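Galactose-1-phosphate uridylyltransferase (Pyrobaculum aerophilum str. IM2, PDB 6K9Z) probably transfers the uridylyl group between UDP-glucose and galactose 1-phosphate, binding UDP and zinc. Local coordinates at residues A[60-65]-A[70-75]. The protein carries 1 engineered substitution. Sequence-based numbering, arbitrary orientation.
Sequences PEPTAE and VIPARG
Pro62 lies over Val70 and Pro72 where a surface loop folds back along the short strand 70-71, an outer strand of the three-stranded antiparallel sheet (12-15, 2-5, 70-71) of the N-terminal domain. No direct hydrogen bond joins 60-65 to 70-75; they are held by apolar packing and a bridging water. The tight part is the Pro62 ring: its CB faces the Val70 side chain, and its CG rests 4.0 Å from Pro72 N and 4.1 Å from Pro72 CD. With CG1 anti to the backbone N (chi1 -178°), both methyls of Val70 lie close to Thr63 O, CG1 at 3.5 Å and CG2 at 3.1 Å. Thr63 O is buried in this contact and has no hydrogen-bonding partner in the model. Glu2 of the neighbouring strand 2-5 touches both Pro62 and Val70, and its OE1 is hydrogen-bonded to Thr63 OG1; Phe196 of the second subunit packs on Val70. On the looser, solvent side Pro60 is exposed and its CB points away from 70-75. Beyond Pro72 the chain makes an inverse gamma turn centred on Ala73, closed by a weak bond from Arg74 N to Pro72 O. A water joins this turn to the other segment, donating to Pro60 O at 2.7 Å and accepting from Ala73 N at 3.0 Å.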
loop_
_atom_site.group_PDB
_atom_site.type_symbol
_atom_site.label_atom_id
_atom_site.label_comp_id
_atom_site.label_asym_id
_atom_site.label_seq_id
_atom_site.Cartn_x
_atom_site.Cartn_y
_atom_site.Cartn_z
ATOM N N PRO A 60 -11.900 0.559 -24.775
ATOM C CA PRO A 60 -11.913 -0.536 -25.736
ATOM C C PRO A 60 -12.383 -1.856 -25.089
ATOM O O PRO A 60 -12.535 -1.961 -23.848
ATOM C CB PRO A 60 -10.460 -0.621 -26.208
ATOM C CG PRO A 60 -9.703 -0.162 -24.988
ATOM C CD PRO A 60 -10.538 0.904 -24.331
ATOM N N GLU A 61 -12.553 -2.860 -25.957
ATOM C CA GLU A 61 -12.819 -4.249 -25.518
ATOM C C GLU A 61 -11.653 -4.688 -24.626
ATOM O O GLU A 61 -10.482 -4.530 -24.975
ATOM C CB GLU A 61 -13.056 -5.150 -26.733
ATOM C CG GLU A 61 -13.172 -6.622 -26.375
ATOM C CD GLU A 61 -13.469 -7.538 -27.555
ATOM O OE1 GLU A 61 -14.271 -7.133 -28.436
ATOM O OE2 GLU A 61 -12.889 -8.657 -27.601
ATOM N N PRO A 62 -11.924 -5.173 -23.398
ATOM C CA PRO A 62 -10.836 -5.621 -22.529
ATOM C C PRO A 62 -10.121 -6.904 -22.986
ATOM O O PRO A 62 -10.719 -7.734 -23.642
ATOM C CB PRO A 62 -11.507 -5.765 -21.153
ATOM C CG PRO A 62 -12.989 -5.877 -21.404
ATOM C CD PRO A 62 -13.246 -5.232 -22.751
ATOM N N THR A 63 -8.824 -6.989 -22.687
ATOM C CA THR A 63 -7.978 -8.203 -22.893
ATOM C C THR A 63 -8.530 -9.343 -22.034
ATOM O O THR A 63 -8.450 -9.195 -20.822
ATOM C CB THR A 63 -6.513 -7.911 -22.557
ATOM O OG1 THR A 63 -6.181 -6.640 -23.131
ATOM C CG2 THR A 63 -5.559 -8.978 -23.054
ATOM N N ALA A 64 -8.943 -10.448 -22.657
ATOM C CA ALA A 64 -9.550 -11.577 -21.921
ATOM C C ALA A 64 -8.608 -12.786 -21.847
ATOM O O ALA A 64 -8.013 -13.147 -22.876
ATOM C CB ALA A 64 -10.856 -11.948 -22.577
ATOM N N GLU A 65 -8.472 -13.350 -20.642
ATOM C CA GLU A 65 -7.696 -14.592 -20.367
ATOM C C GLU A 65 -8.640 -15.532 -19.606
ATOM O O GLU A 65 -9.395 -15.037 -18.754
ATOM C CB GLU A 65 -6.340 -14.314 -19.712
ATOM C CG GLU A 65 -5.226 -15.158 -20.308
ATOM C CD GLU A 65 -3.800 -14.736 -19.993
ATOM O OE1 GLU A 65 -3.341 -13.737 -20.568
ATOM O OE2 GLU A 65 -3.148 -15.422 -19.186
ATOM N N VAL A 70 -11.872 -9.574 -16.358
ATOM C CA VAL A 70 -11.439 -8.251 -16.887
ATOM C C VAL A 70 -12.710 -7.441 -17.153
ATOM O O VAL A 70 -13.703 -8.034 -17.603
ATOM C CB VAL A 70 -10.552 -8.392 -18.136
ATOM C CG1 VAL A 70 -10.069 -7.041 -18.632
ATOM C CG2 VAL A 70 -9.369 -9.303 -17.858
ATOM N N ILE A 71 -12.692 -6.150 -16.834
ATOM C CA ILE A 71 -13.900 -5.308 -17.067
ATOM C C ILE A 71 -13.482 -4.046 -17.822
ATOM O O ILE A 71 -12.319 -3.621 -17.691
ATOM C CB ILE A 71 -14.626 -4.986 -15.748
ATOM C CG1 ILE A 71 -13.770 -4.135 -14.811
ATOM C CG2 ILE A 71 -15.112 -6.254 -15.066
ATOM C CD1 ILE A 71 -14.562 -3.477 -13.711
ATOM N N PRO A 72 -14.415 -3.465 -18.573
ATOM C CA PRO A 72 -14.098 -2.262 -19.336
ATOM C C PRO A 72 -13.694 -1.122 -18.390
ATOM O O PRO A 72 -14.294 -0.966 -17.353
ATOM C CB PRO A 72 -15.401 -1.928 -20.077
ATOM C CG PRO A 72 -16.055 -3.269 -20.253
ATOM C CD PRO A 72 -15.724 -3.995 -18.966
ATOM N N ALA A 73 -12.663 -0.383 -18.791
ATOM C CA ALA A 73 -12.118 0.791 -18.061
ATOM C C ALA A 73 -13.022 1.986 -18.329
ATOM O O ALA A 73 -12.583 3.045 -18.828
ATOM C CB ALA A 73 -10.708 1.037 -18.471
ATOM N N ARG A 74 -14.282 1.835 -17.941
ATOM C CA ARG A 74 -15.350 2.822 -18.205
ATOM C C ARG A 74 -15.459 3.794 -17.023
ATOM O O ARG A 74 -15.709 3.333 -15.891
ATOM C CB ARG A 74 -16.680 2.090 -18.417
ATOM C CG ARG A 74 -17.884 2.981 -18.656
ATOM C CD ARG A 74 -17.667 3.998 -19.742
ATOM N NE ARG A 74 -18.847 4.839 -19.979
ATOM C CZ ARG A 74 -19.898 4.465 -20.679
ATOM N NH1 ARG A 74 -19.925 3.265 -21.228
ATOM N NH2 ARG A 74 -20.922 5.276 -20.831
ATOM N N GLY A 75 -15.331 5.084 -17.302
ATOM C CA GLY A 75 -15.311 6.123 -16.265
ATOM C C GLY A 75 -14.670 7.402 -16.732
ATOM O O GLY A 75 -14.701 7.693 -17.946
HETATM O O HOH W 1 -11.548 -1.431 -21.393
#